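Local coordinates for triacylglycerol lipase (Clostridium botulinum, PDB 5AH1), which hydrolyses synthetic polyesters and probably triacylglycerols, as a zinc-binding esterase of the alpha/beta-hydrolase fold, at residues F86-K98 against I256-K270. Numbering follows the deposited sequence.
Sequences FMGFGRDELLGYK and ITGKNKLFSSIYDLK
Met87, its side chain folded back on itself, brings SD to 4.1 Å from Leu269 CD2. Phe89 turns one ring face to Tyr267 CB, which lies over it in a CH-pi contact, 3.9 Å from the ring centroid, while the two ring planes meet obliquely at 59°. At the rim of the Phe89 ring, in its plane, come Asp268 O and Glu93 OE1. The type I turn from Gly90 to Glu93 then delivers the buried Glu93, whose CG stands beside the backbone N (chi1 -60°) and whose chain runs out extended toward Lys270. Glu93 OE1 takes Lys270 NZ on its syn lone pair in a salt bridge of 2.8 Å and Gly90 N on the anti side; OE2 receives a weak bond from Asp268 N. Two donors thus grip OE1, which limits rotation of the carboxylate and probably favours its charged form. Lys270 NZ also bonds to Asp268 O and to a water that donates to Gly88 O, so the ammonium ties both segments together. Beyond the turn, Leu94 N gives Ile266 O a nearly straight bond (2.8 Å, 165°), and Leu94 CD2 packs 3.9 Å from Tyr267 CB and close to Thr257 CG2. Leu95 crosses Ile266 at about a right angle, Leu95 CG against Ile266 CG2 at 3.9 Å, near the surface. Finally Tyr97 offers a face to Ile256 CG2, 3.6 Å above the ring centre, with its hydroxyl hydrogen-bonded to Thr432 OG1. The contact joins the loop between strand 80-83 and helix 106-112, which passes near the probable nucleophile elbow around Ser182, to the C-terminal end of helix 242-257 and the chain beyond it; Met87 also packs on Phe250 of that helix, and helix 284-292 covers Tyr267 and Leu269 through Ile288.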
loop_
_atom_site.group_PDB
_atom_site.type_symbol
_atom_site.label_atom_id
_atom_site.label_comp_id
_atom_site.label_asym_id
_atom_site.label_seq_id
_atom_site.Cartn_x
_atom_site.Cartn_y
_atom_site.Cartn_z
ATOM N N PHE A 86 0.351 -2.900 3.777
ATOM C CA PHE A 86 0.659 -3.426 5.107
ATOM C C PHE A 86 0.168 -4.863 5.208
ATOM O O PHE A 86 -0.964 -5.158 4.803
ATOM C CB PHE A 86 -0.050 -2.523 6.119
ATOM C CG PHE A 86 0.171 -2.873 7.566
ATOM C CD1 PHE A 86 1.412 -2.762 8.157
ATOM C CD2 PHE A 86 -0.892 -3.218 8.353
ATOM C CE1 PHE A 86 1.583 -3.032 9.492
ATOM C CE2 PHE A 86 -0.714 -3.486 9.683
ATOM C CZ PHE A 86 0.520 -3.396 10.243
ATOM N N MET A 87 1.028 -5.754 5.693
ATOM C CA MET A 87 0.676 -7.162 5.841
ATOM C C MET A 87 0.233 -7.817 4.526
ATOM O O MET A 87 -0.622 -8.703 4.516
ATOM C CB MET A 87 -0.326 -7.368 6.990
ATOM C CG MET A 87 0.364 -7.287 8.372
ATOM S SD MET A 87 1.436 -8.721 8.669
ATOM C CE MET A 87 0.191 -9.915 9.076
ATOM N N GLY A 88 0.851 -7.387 3.422
ATOM C CA GLY A 88 0.766 -8.089 2.151
ATOM C C GLY A 88 1.988 -8.959 1.927
ATOM O O GLY A 88 3.063 -8.665 2.461
ATOM N N PHE A 89 1.813 -10.041 1.168
ATOM C CA PHE A 89 2.856 -11.044 0.962
ATOM C C PHE A 89 3.077 -11.330 -0.518
ATOM O O PHE A 89 2.366 -10.794 -1.367
ATOM C CB PHE A 89 2.504 -12.294 1.762
ATOM C CG PHE A 89 2.480 -12.023 3.233
ATOM C CD1 PHE A 89 3.655 -12.015 3.969
ATOM C CD2 PHE A 89 1.292 -11.698 3.874
ATOM C CE1 PHE A 89 3.653 -11.691 5.330
ATOM C CE2 PHE A 89 1.285 -11.390 5.228
ATOM C CZ PHE A 89 2.468 -11.391 5.959
ATOM N N GLY A 90 4.072 -12.158 -0.810
ATOM C CA GLY A 90 4.503 -12.402 -2.176
ATOM C C GLY A 90 3.751 -13.502 -2.879
ATOM O O GLY A 90 2.960 -14.239 -2.281
ATOM N N ARG A 91 4.017 -13.610 -4.172
ATOM C CA ARG A 91 3.369 -14.604 -5.023
ATOM C C ARG A 91 3.650 -16.036 -4.598
ATOM O O ARG A 91 2.853 -16.920 -4.878
ATOM C CB ARG A 91 3.799 -14.415 -6.477
ATOM C CG ARG A 91 3.259 -13.157 -7.104
ATOM C CD ARG A 91 3.678 -13.028 -8.574
ATOM N NE ARG A 91 3.252 -14.150 -9.409
ATOM C CZ ARG A 91 2.040 -14.261 -9.938
ATOM N NH1 ARG A 91 1.114 -13.342 -9.715
ATOM N NH2 ARG A 91 1.736 -15.308 -10.687
ATOM N N ASP A 92 4.788 -16.252 -3.935
ATOM C CA ASP A 92 5.194 -17.565 -3.445
ATOM C C ASP A 92 4.749 -17.819 -2.005
ATOM O O ASP A 92 5.164 -18.798 -1.393
ATOM C CB ASP A 92 6.720 -17.688 -3.514
ATOM C CG ASP A 92 7.433 -16.689 -2.605
ATOM O OD1 ASP A 92 6.995 -15.522 -2.534
ATOM O OD2 ASP A 92 8.431 -17.078 -1.956
ATOM N N GLU A 93 3.913 -16.946 -1.459
ATOM C CA GLU A 93 3.451 -17.079 -0.081
ATOM C C GLU A 93 1.944 -17.316 -0.033
ATOM O O GLU A 93 1.251 -17.150 -1.035
ATOM C CB GLU A 93 3.844 -15.827 0.726
ATOM C CG GLU A 93 5.362 -15.605 0.753
ATOM C CD GLU A 93 5.814 -14.446 1.610
ATOM O OE1 GLU A 93 5.819 -13.298 1.130
ATOM O OE2 GLU A 93 6.230 -14.682 2.758
ATOM N N LEU A 94 1.468 -17.753 1.129
ATOM C CA LEU A 94 0.040 -17.971 1.395
ATOM C C LEU A 94 -0.580 -19.035 0.500
ATOM O O LEU A 94 -1.773 -18.976 0.192
ATOM C CB LEU A 94 -0.758 -16.663 1.282
ATOM C CG LEU A 94 -0.279 -15.495 2.144
ATOM C CD1 LEU A 94 -1.270 -14.340 2.032
ATOM C CD2 LEU A 94 -0.080 -15.924 3.603
ATOM N N LEU A 95 0.232 -20.017 0.114
ATOM C CA LEU A 95 -0.239 -21.165 -0.654
ATOM C C LEU A 95 -0.989 -20.726 -1.899
ATOM O O LEU A 95 -1.976 -21.346 -2.301
ATOM C CB LEU A 95 -1.106 -22.071 0.225
ATOM C CG LEU A 95 -0.323 -22.688 1.387
ATOM C CD1 LEU A 95 -1.234 -23.436 2.320
ATOM C CD2 LEU A 95 0.778 -23.606 0.893
ATOM N N GLY A 96 -0.497 -19.669 -2.529
ATOM C CA GLY A 96 -1.019 -19.261 -3.821
ATOM C C GLY A 96 -2.098 -18.196 -3.783
ATOM O O GLY A 96 -2.481 -17.697 -4.842
ATOM N N TYR A 97 -2.610 -17.854 -2.601
ATOM C CA TYR A 97 -3.581 -16.776 -2.520
ATOM C C TYR A 97 -2.850 -15.472 -2.782
ATOM O O TYR A 97 -1.896 -15.159 -2.079
ATOM C CB TYR A 97 -4.236 -16.722 -1.140
ATOM C CG TYR A 97 -5.461 -15.837 -1.117
ATOM C CD1 TYR A 97 -6.709 -16.348 -1.429
ATOM C CD2 TYR A 97 -5.368 -14.487 -0.807
ATOM C CE1 TYR A 97 -7.827 -15.542 -1.428
ATOM C CE2 TYR A 97 -6.483 -13.678 -0.817
ATOM C CZ TYR A 97 -7.711 -14.211 -1.118
ATOM O OH TYR A 97 -8.834 -13.419 -1.138
ATOM N N LYS A 98 -3.291 -14.719 -3.787
ATOM C CA LYS A 98 -2.567 -13.523 -4.231
ATOM C C LYS A 98 -3.043 -12.243 -3.552
ATOM O O LYS A 98 -4.243 -12.027 -3.390
ATOM C CB LYS A 98 -2.712 -13.352 -5.752
ATOM C CG LYS A 98 -2.082 -14.475 -6.550
ATOM C CD LYS A 98 -0.552 -14.383 -6.580
ATOM C CE LYS A 98 0.084 -15.588 -7.284
ATOM N NZ LYS A 98 -0.016 -16.816 -6.465
ATOM N N ILE A 256 -8.245 -15.448 5.939
ATOM C CA ILE A 256 -7.893 -15.860 4.588
ATOM C C ILE A 256 -7.187 -17.209 4.587
ATOM O O ILE A 256 -7.529 -18.084 3.799
ATOM C CB ILE A 256 -6.999 -14.805 3.906
ATOM C CG1 ILE A 256 -7.739 -13.469 3.827
ATOM C CG2 ILE A 256 -6.566 -15.265 2.525
ATOM C CD1 ILE A 256 -9.084 -13.537 3.153
ATOM N N THR A 257 -6.206 -17.395 5.466
ATOM C CA THR A 257 -5.438 -18.640 5.456
ATOM C C THR A 257 -6.209 -19.795 6.078
ATOM O O THR A 257 -5.969 -20.956 5.742
ATOM C CB THR A 257 -4.106 -18.509 6.231
ATOM O OG1 THR A 257 -4.366 -18.182 7.598
ATOM C CG2 THR A 257 -3.241 -17.429 5.625
ATOM N N GLY A 258 -7.142 -19.468 6.971
ATOM C CA GLY A 258 -7.703 -20.441 7.898
ATOM C C GLY A 258 -6.960 -20.320 9.221
ATOM O O GLY A 258 -5.782 -19.967 9.225
ATOM N N LYS A 259 -7.619 -20.606 10.342
ATOM C CA LYS A 259 -7.037 -20.273 11.647
ATOM C C LYS A 259 -5.837 -21.145 12.006
ATOM O O LYS A 259 -4.967 -20.734 12.776
ATOM C CB LYS A 259 -8.085 -20.329 12.767
ATOM C CG LYS A 259 -8.465 -21.720 13.256
ATOM C CD LYS A 259 -9.226 -21.653 14.582
ATOM C CE LYS A 259 -10.471 -20.796 14.472
ATOM N NZ LYS A 259 -11.359 -20.935 15.657
ATOM N N ASN A 260 -5.791 -22.349 11.456
ATOM C CA ASN A 260 -4.684 -23.251 11.736
ATOM C C ASN A 260 -3.508 -22.988 10.805
ATOM O O ASN A 260 -2.346 -22.947 11.237
ATOM C CB ASN A 260 -5.156 -24.694 11.632
ATOM C CG ASN A 260 -6.267 -24.999 12.611
ATOM O OD1 ASN A 260 -6.201 -24.595 13.775
ATOM N ND2 ASN A 260 -7.307 -25.683 12.143
ATOM N N LYS A 261 -3.809 -22.786 9.528
ATOM C CA LYS A 261 -2.762 -22.486 8.564
ATOM C C LYS A 261 -2.098 -21.139 8.856
ATOM O O LYS A 261 -0.995 -20.887 8.390
ATOM C CB LYS A 261 -3.314 -22.537 7.144
ATOM C CG LYS A 261 -3.669 -23.957 6.703
ATOM C CD LYS A 261 -4.159 -23.996 5.274
ATOM C CE LYS A 261 -4.483 -25.410 4.819
ATOM N NZ LYS A 261 -5.133 -25.385 3.474
ATOM N N LEU A 262 -2.754 -20.299 9.654
ATOM C CA LEU A 262 -2.162 -19.032 10.092
ATOM C C LEU A 262 -0.844 -19.279 10.818
ATOM O O LEU A 262 0.064 -18.459 10.768
ATOM C CB LEU A 262 -3.121 -18.281 11.020
ATOM C CG LEU A 262 -2.632 -16.940 11.581
ATOM C CD1 LEU A 262 -2.384 -15.924 10.474
ATOM C CD2 LEU A 262 -3.640 -16.402 12.597
ATOM N N PHE A 263 -0.738 -20.416 11.489
ATOM C CA PHE A 263 0.481 -20.750 12.206
ATOM C C PHE A 263 1.301 -21.818 11.500
ATOM O O PHE A 263 2.011 -22.607 12.133
ATOM C CB PHE A 263 0.138 -21.152 13.631
ATOM C CG PHE A 263 -0.486 -20.039 14.416
ATOM C CD1 PHE A 263 0.275 -18.962 14.832
ATOM C CD2 PHE A 263 -1.839 -20.040 14.700
ATOM C CE1 PHE A 263 -0.293 -17.929 15.533
ATOM C CE2 PHE A 263 -2.408 -19.005 15.406
ATOM C CZ PHE A 263 -1.634 -17.951 15.820
ATOM N N SER A 264 1.217 -21.824 10.174
ATOM C CA SER A 264 2.090 -22.658 9.355
ATOM C C SER A 264 3.072 -21.766 8.616
ATOM O O SER A 264 2.859 -20.559 8.485
ATOM C CB SER A 264 1.290 -23.512 8.376
ATOM O OG SER A 264 0.716 -22.721 7.364
ATOM N N SER A 265 4.155 -22.363 8.135
ATOM C CA SER A 265 5.242 -21.606 7.522
ATOM C C SER A 265 4.930 -21.261 6.080
ATOM O O SER A 265 5.527 -21.808 5.161
ATOM C CB SER A 265 6.547 -22.399 7.594
ATOM O OG SER A 265 6.840 -22.719 8.931
ATOM N N ILE A 266 3.996 -20.338 5.886
ATOM C CA ILE A 266 3.567 -19.954 4.547
ATOM C C ILE A 266 3.645 -18.438 4.358
ATOM O O ILE A 266 3.126 -17.905 3.381
ATOM C CB ILE A 266 2.157 -20.510 4.225
ATOM C CG1 ILE A 266 1.088 -19.909 5.144
ATOM C CG2 ILE A 266 2.179 -22.031 4.310
ATOM C CD1 ILE A 266 -0.343 -20.354 4.815
ATOM N N TYR A 267 4.303 -17.744 5.284
ATOM C CA TYR A 267 4.591 -16.321 5.121
ATOM C C TYR A 267 5.766 -15.914 6.005
ATOM O O TYR A 267 6.056 -16.551 7.006
ATOM C CB TYR A 267 3.352 -15.454 5.403
ATOM C CG TYR A 267 2.783 -15.609 6.782
ATOM C CD1 TYR A 267 1.901 -16.643 7.077
ATOM C CD2 TYR A 267 3.140 -14.745 7.800
ATOM C CE1 TYR A 267 1.381 -16.800 8.341
ATOM C CE2 TYR A 267 2.627 -14.888 9.061
ATOM C CZ TYR A 267 1.758 -15.921 9.339
ATOM O OH TYR A 267 1.271 -16.038 10.617
ATOM N N ASP A 268 6.436 -14.843 5.602
ATOM C CA ASP A 268 7.683 -14.374 6.203
ATOM C C ASP A 268 7.486 -12.881 6.443
ATOM O O ASP A 268 7.052 -12.161 5.545
ATOM C CB ASP A 268 8.807 -14.665 5.194
ATOM C CG ASP A 268 10.194 -14.168 5.616
ATOM O OD1 ASP A 268 10.360 -13.473 6.643
ATOM O OD2 ASP A 268 11.151 -14.499 4.869
ATOM N N LEU A 269 7.742 -12.419 7.660
ATOM C CA LEU A 269 7.571 -10.997 7.996
ATOM C C LEU A 269 8.750 -10.132 7.557
ATOM O O LEU A 269 8.663 -8.908 7.593
ATOM C CB LEU A 269 7.317 -10.806 9.485
ATOM C CG LEU A 269 6.080 -11.528 10.009
ATOM C CD1 LEU A 269 6.023 -11.439 11.524
ATOM C CD2 LEU A 269 4.806 -10.978 9.381
ATOM N N LYS A 270 9.839 -10.762 7.124
ATOM C CA LYS A 270 10.937 -10.071 6.442
ATOM C C LYS A 270 11.573 -8.964 7.283
ATOM O O LYS A 270 12.004 -7.941 6.754
ATOM C CB LYS A 270 10.467 -9.536 5.080
ATOM C CG LYS A 270 9.686 -10.575 4.280
ATOM C CD LYS A 270 9.358 -10.162 2.835
ATOM C CE LYS A 270 8.589 -11.261 2.125
ATOM N NZ LYS A 270 7.244 -11.493 2.680
HETATM O O HOH W 1 5.714 -9.252 2.060
#